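Local coordinates for purine nucleoside phosphorylase (Grouper iridovirus, PDB 3KHS) that catalyses the phosphate-dependent cleavage of purine nucleosides into free base and ribose 1-phosphate for purine salvage, at the interface of chains A and B. Residues are numbered along the deposited sequence; one frame, centred on the assembly and turned at random. Chains: chain A/B, Purine nucleoside phosphorylase.

Contact 1: the interface of chains A and B. Residues chain A 198-202; chain B 131-132, 159-160, 162.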
# COMPACT_ATOMS: atom_id res chain seq x y z
N GLU A 198 4.16 -1.54 -14.71
CA GLU A 198 4.24 -2.81 -14.00
C GLU A 198 4.98 -3.96 -14.68
O GLU A 198 5.14 -3.99 -15.90
CB GLU A 198 2.84 -3.27 -13.55
CG GLU A 198 1.68 -3.07 -14.51
CD GLU A 198 1.30 -1.62 -14.72
OE1 GLU A 198 1.22 -0.86 -13.73
OE2 GLU A 198 1.08 -1.25 -15.90
N THR A 199 5.49 -4.89 -13.87
CA THR A 199 6.16 -6.05 -14.40
C THR A 199 5.09 -6.96 -15.00
O THR A 199 3.90 -6.83 -14.70
CB THR A 199 6.85 -6.88 -13.28
OG1 THR A 199 5.86 -7.27 -12.32
CG2 THR A 199 7.98 -6.09 -12.58
N PRO A 200 5.49 -7.91 -15.85
CA PRO A 200 4.50 -8.81 -16.45
C PRO A 200 3.74 -9.57 -15.34
O PRO A 200 2.52 -9.78 -15.44
CB PRO A 200 5.36 -9.74 -17.30
CG PRO A 200 6.49 -8.85 -17.69
CD PRO A 200 6.83 -8.15 -16.42
N ALA A 201 4.46 -9.98 -14.31
CA ALA A 201 3.82 -10.69 -13.21
C ALA A 201 2.80 -9.80 -12.49
O ALA A 201 1.79 -10.30 -12.00
CB ALA A 201 4.84 -11.21 -12.23
N GLU A 202 3.06 -8.48 -12.44
CA GLU A 202 2.13 -7.57 -11.78
C GLU A 202 0.91 -7.32 -12.69
O GLU A 202 -0.23 -7.21 -12.23
CB GLU A 202 2.86 -6.26 -11.45
CG GLU A 202 3.93 -6.41 -10.37
CD GLU A 202 4.91 -5.23 -10.29
OE1 GLU A 202 4.71 -4.20 -11.00
OE2 GLU A 202 5.87 -5.33 -9.51
N ASP B 131 11.33 -12.61 -12.37
CA ASP B 131 10.40 -11.49 -12.36
C ASP B 131 9.99 -11.21 -10.92
O ASP B 131 10.26 -12.01 -10.03
CB ASP B 131 9.16 -11.84 -13.19
CG ASP B 131 8.40 -10.61 -13.63
OD1 ASP B 131 9.02 -9.55 -13.56
OD2 ASP B 131 7.23 -10.68 -14.05
N HIS B 132 9.36 -10.06 -10.66
CA HIS B 132 8.92 -9.78 -9.29
C HIS B 132 7.54 -9.16 -9.23
O HIS B 132 6.96 -8.77 -10.24
CB HIS B 132 9.93 -8.87 -8.52
CG HIS B 132 9.91 -7.42 -8.92
ND1 HIS B 132 11.07 -6.67 -9.06
CD2 HIS B 132 8.89 -6.59 -9.24
CE1 HIS B 132 10.76 -5.46 -9.47
NE2 HIS B 132 9.44 -5.38 -9.59
N MET B 159 9.29 -1.85 -16.88
CA MET B 159 9.72 -2.90 -15.97
C MET B 159 9.40 -4.25 -16.60
O MET B 159 9.25 -5.25 -15.91
CB MET B 159 8.97 -2.74 -14.62
CG MET B 159 9.39 -1.50 -13.79
SD MET B 159 11.21 -1.46 -13.44
CE MET B 159 11.60 0.21 -14.13
N THR B 160 9.31 -4.28 -17.93
CA THR B 160 8.98 -5.52 -18.61
C THR B 160 10.08 -6.57 -18.53
O THR B 160 9.77 -7.76 -18.54
CB THR B 160 8.58 -5.27 -20.07
OG1 THR B 160 7.29 -4.65 -20.09
CG2 THR B 160 8.51 -6.56 -20.84
N VAL B 162 13.01 -6.54 -16.02
CA VAL B 162 13.89 -6.14 -14.93
C VAL B 162 15.08 -7.08 -14.79
O VAL B 162 16.20 -6.62 -14.55
CB VAL B 162 13.13 -6.15 -13.57
CG1 VAL B 162 14.08 -5.78 -12.44
CG2 VAL B 162 11.99 -5.18 -13.61
O HOH W 1 7.66 -3.58 -10.08
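A:Thr199 and B:His132 share a direct hydrogen bond: the threonine hydroxyl OG1 donates to the histidine carbonyl O at 2.8 Å, nearly along the C=O axis. A second bond runs from the backbone N of A:Ala201 to the carboxylate OD2 of B:Asp131 at 2.9 Å. An acidic side chain suits that place, since it meets an amide of the first turn of helix 200-208, whose positive end would stabilise it.

Bonds within chain A set up the threonine. Its OG1 lies between its own N and carbonyl carbon (chi1 58°) and accepts from the N of A:Glu202 at 3.1 Å. In return A:Glu202 OE1 takes the N-H of A:Thr199 from above the carboxylate plane, completing a capping box. A:Glu202 OE2 and a water are 2.6 Å apart, and the same water meets B:His132 NE2 at the edge of the imidazole, in its plane.

Apolar contacts flank these bonds. The methyl CG2 of A:Thr199 packs 3.5 Å from CD2 of B:His132, while A:Pro200 sets its CD 4.0 Å from CA of B:Thr160. Proline suits a helix's first turn, where a missing N-H costs no bond.

The patch joins the start of helix 200-208 in one subunit to strand 131-134 and the B:Met159 loop in the other.

Contact 2: the interface of chains A and B. Residues chain A 135-136, 192-193, 202; chain B 137-139.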
# COMPACT_ATOMS: atom_id res chain seq x y z
N LEU A 135 -5.74 0.89 -6.02
CA LEU A 135 -4.81 0.21 -5.11
C LEU A 135 -4.19 1.12 -4.05
O LEU A 135 -4.24 0.79 -2.88
CB LEU A 135 -3.74 -0.55 -5.90
CG LEU A 135 -4.31 -1.61 -6.88
CD1 LEU A 135 -3.20 -2.28 -7.66
CD2 LEU A 135 -5.09 -2.66 -6.12
N PRO A 136 -3.63 2.28 -4.43
CA PRO A 136 -3.04 3.12 -3.38
C PRO A 136 -4.04 3.48 -2.28
O PRO A 136 -3.70 3.54 -1.11
CB PRO A 136 -2.55 4.36 -4.15
CG PRO A 136 -2.36 3.85 -5.59
CD PRO A 136 -3.57 2.95 -5.75
N VAL A 192 -2.84 2.72 -10.20
CA VAL A 192 -1.63 2.30 -9.49
C VAL A 192 -0.85 3.55 -9.15
O VAL A 192 -1.12 4.62 -9.71
CB VAL A 192 -0.69 1.43 -10.38
CG1 VAL A 192 -1.34 0.11 -10.72
CG2 VAL A 192 -0.33 2.19 -11.66
N ASN A 193 0.14 3.42 -8.28
CA ASN A 193 0.96 4.58 -7.89
C ASN A 193 1.84 5.14 -9.01
O ASN A 193 1.87 6.35 -9.25
CB ASN A 193 1.88 4.21 -6.73
CG ASN A 193 2.41 5.44 -6.02
OD1 ASN A 193 1.75 5.98 -5.13
ND2 ASN A 193 3.59 5.91 -6.42
N GLU A 202 3.06 -8.48 -12.44
CA GLU A 202 2.13 -7.57 -11.78
C GLU A 202 0.91 -7.32 -12.69
O GLU A 202 -0.23 -7.21 -12.23
CB GLU A 202 2.86 -6.26 -11.45
CG GLU A 202 3.93 -6.41 -10.37
CD GLU A 202 4.91 -5.23 -10.29
OE1 GLU A 202 4.71 -4.20 -11.00
OE2 GLU A 202 5.87 -5.33 -9.51
N GLY B 137 5.37 -0.96 -4.02
CA GLY B 137 5.55 -0.05 -5.14
C GLY B 137 4.29 0.19 -5.97
O GLY B 137 4.22 1.12 -6.78
N LEU B 138 3.29 -0.66 -5.79
CA LEU B 138 2.04 -0.47 -6.52
C LEU B 138 1.15 0.44 -5.72
O LEU B 138 0.25 1.05 -6.26
CB LEU B 138 1.30 -1.79 -6.72
CG LEU B 138 1.85 -2.68 -7.85
CD1 LEU B 138 1.36 -4.10 -7.70
CD2 LEU B 138 1.41 -2.09 -9.17
N ALA B 139 1.42 0.56 -4.42
CA ALA B 139 0.53 1.36 -3.59
C ALA B 139 1.08 2.36 -2.61
O ALA B 139 0.84 2.23 -1.42
CB ALA B 139 -0.44 0.42 -2.85
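B:Leu138 is held through its backbone by A:Asn193, whose N-H donates to the leucine carbonyl O at 3.1 Å. CB of A:Asn193 lies 3.6 Å from the same O of B:Leu138. This bond marks the tight part of the contact. Beside it, the methyl CB of B:Ala139 rests 3.8 Å from CA of A:Pro136 and also meets the carbonyl O of A:Leu135; a side chain as short as alanine lets the two backbones come this close.

Away from the bond the fit is looser. The side chain of B:Leu138 reaches into chain A with CG anti to its own carbonyl carbon (chi1 -78°), directing its isobutyl group between A:Val192 and A:Glu202. It buries more surface, 68 Å², than any other residue of the patch, although its side chain has few close partners among the residues of the patch: B:Leu138 CD2 stays 4.3 Å from A:Glu202 OE1, a loose approach of a methyl to a carboxylate, and the side chain of A:Leu135 flanks it without close contact. A wholly apolar leucine suits a place lined by A:Val192 and A:Leu135. The branched A:Val192 offers a compact surface on the other flank. Its CG1, anti to the valine carbonyl carbon, meets B:Leu138 CD2 at 3.8 Å as the two side chains cross obliquely.

Contact 3: the interface of chains A and B. Residues chain A 85-87, 195, 216; chain B 144-147, 155-156.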
# COMPACT_ATOMS: atom_id res chain seq x y z
N TYR A 85 2.63 9.88 -8.09
CA TYR A 85 4.02 9.58 -8.43
C TYR A 85 4.93 10.80 -8.50
O TYR A 85 6.15 10.66 -8.52
CB TYR A 85 4.11 8.76 -9.74
CG TYR A 85 3.74 9.51 -10.99
CD1 TYR A 85 2.53 9.26 -11.64
CD2 TYR A 85 4.57 10.53 -11.49
CE1 TYR A 85 2.15 10.00 -12.77
CE2 TYR A 85 4.20 11.29 -12.60
CZ TYR A 85 2.99 11.02 -13.24
OH TYR A 85 2.60 11.76 -14.32
N GLU A 86 4.37 12.00 -8.52
CA GLU A 86 5.21 13.20 -8.55
C GLU A 86 5.70 13.51 -7.14
O GLU A 86 6.60 14.32 -6.96
CB GLU A 86 4.43 14.40 -9.06
CG GLU A 86 3.62 14.12 -10.27
CD GLU A 86 2.91 15.34 -10.75
OE1 GLU A 86 3.61 16.27 -11.19
OE2 GLU A 86 1.67 15.38 -10.69
N GLY A 87 5.10 12.87 -6.14
CA GLY A 87 5.51 13.13 -4.77
C GLY A 87 4.41 13.71 -3.91
O GLY A 87 4.57 13.81 -2.70
N PRO A 195 5.76 5.69 -10.69
CA PRO A 195 5.72 6.04 -12.12
C PRO A 195 6.23 4.92 -12.99
O PRO A 195 6.17 4.99 -14.20
CB PRO A 195 6.61 7.27 -12.20
CG PRO A 195 7.73 6.93 -11.17
CD PRO A 195 6.98 6.20 -10.04
N MET A 216 -2.22 5.98 -13.84
CA MET A 216 -1.74 6.45 -12.55
C MET A 216 -2.48 7.67 -12.00
O MET A 216 -1.89 8.48 -11.29
CB MET A 216 -0.24 6.73 -12.66
CG MET A 216 0.51 5.63 -13.41
SD MET A 216 2.25 5.96 -13.79
CE MET A 216 2.81 4.43 -14.20
N LEU B 144 10.75 5.27 -7.04
CA LEU B 144 10.96 6.32 -8.01
C LEU B 144 9.98 7.45 -7.76
O LEU B 144 10.02 8.48 -8.43
CB LEU B 144 10.74 5.83 -9.44
CG LEU B 144 11.67 4.71 -9.88
CD1 LEU B 144 11.28 4.26 -11.27
CD2 LEU B 144 13.11 5.21 -9.85
N THR B 145 9.10 7.29 -6.79
CA THR B 145 8.16 8.38 -6.52
C THR B 145 8.93 9.66 -6.23
O THR B 145 9.91 9.65 -5.48
CB THR B 145 7.22 8.07 -5.34
OG1 THR B 145 6.34 7.00 -5.70
CG2 THR B 145 6.42 9.31 -4.95
N GLY B 146 8.48 10.76 -6.84
CA GLY B 146 9.12 12.06 -6.68
C GLY B 146 9.55 12.64 -8.01
O GLY B 146 9.15 12.13 -9.05
N PRO B 147 10.32 13.74 -8.02
CA PRO B 147 10.76 14.32 -9.29
C PRO B 147 11.77 13.42 -9.99
O PRO B 147 12.55 12.73 -9.34
CB PRO B 147 11.37 15.66 -8.87
CG PRO B 147 11.69 15.47 -7.41
CD PRO B 147 10.50 14.71 -6.93
N ARG B 155 10.95 8.94 -17.14
CA ARG B 155 10.00 9.33 -16.11
C ARG B 155 9.17 8.06 -15.78
O ARG B 155 8.93 7.73 -14.63
CB ARG B 155 9.06 10.42 -16.64
CG ARG B 155 8.65 11.51 -15.64
CD ARG B 155 7.79 11.08 -14.44
NE ARG B 155 8.55 10.36 -13.41
CZ ARG B 155 8.63 10.71 -12.13
NH1 ARG B 155 7.98 11.78 -11.68
NH2 ARG B 155 9.35 9.98 -11.28
N PHE B 156 8.74 7.39 -16.84
CA PHE B 156 7.94 6.18 -16.74
C PHE B 156 8.73 4.99 -17.31
O PHE B 156 8.44 4.52 -18.41
CB PHE B 156 6.65 6.36 -17.53
CG PHE B 156 5.84 7.55 -17.11
CD1 PHE B 156 5.24 7.58 -15.85
CD2 PHE B 156 5.64 8.62 -17.99
CE1 PHE B 156 4.43 8.67 -15.47
CE2 PHE B 156 4.84 9.71 -17.63
CZ PHE B 156 4.24 9.74 -16.37
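B:Gly146, with a positive phi, presents its N-H to the carbonyl O of A:Tyr85 at 2.9 Å in an almost straight bond, 176° at the hydrogen, while its own carbonyl faces B:Arg155. In the PNP/MTAP family, trimeric phosphorylases of this kind complete each active site with a phenylalanine from the neighbouring subunit, and B:Phe156 is probably that residue. Its ring meets A:Tyr85 edge to face, the planes 81° apart: CE1 of the phenylalanine points at the tyrosine face, offset toward the rim and 3.6 Å from CZ. A:Tyr85 has CG between its backbone N and carbonyl carbon (chi1 69°), which brings the broad ring against chain B.

A:Pro195, which follows a cis peptide bond, fits its rigid pyrrolidine ring between chain B segments. A:Pro195 CG touches CB of B:Leu144 at 3.6 Å, its CB lies 3.4 Å from the backbone O of B:Arg155, and its carbonyl O sits in plane at the edge of the B:Phe156 ring. On another flank of that ring lies the soft, polarisable SD of A:Met216, 3.9 Å from CE1.

B:Arg155 bends at chi2 and chi3, and its NH1 and NH2 both donate, end-on, to B:Gly146 O, the NH1 bond measuring 2.9 Å. Fixed this way within its own chain, the guanidinium stands nearly perpendicular to the A:Tyr85 ring, NH1 3.6 Å from CD2.

Measured between the centres of their C-alpha atoms, contact 2 lies about 13 Å from contact 1 and about 12 Å from contact 3, while contacts 1 and 3 are about 17 Å apart. Contact 2 thus lies between the others, and the three probably belong to one seam. A:Glu202 belongs to both contacts 1 and 2, so the start of helix 200-208 serves both. Chain A's 192-202 stretch runs through all three, and chain B contributes residues from 131 to 162. Different faces of the two copies meet, as expected of the trimer, where each subunit can offer one face to each neighbour and so couple assembly to active-site architecture.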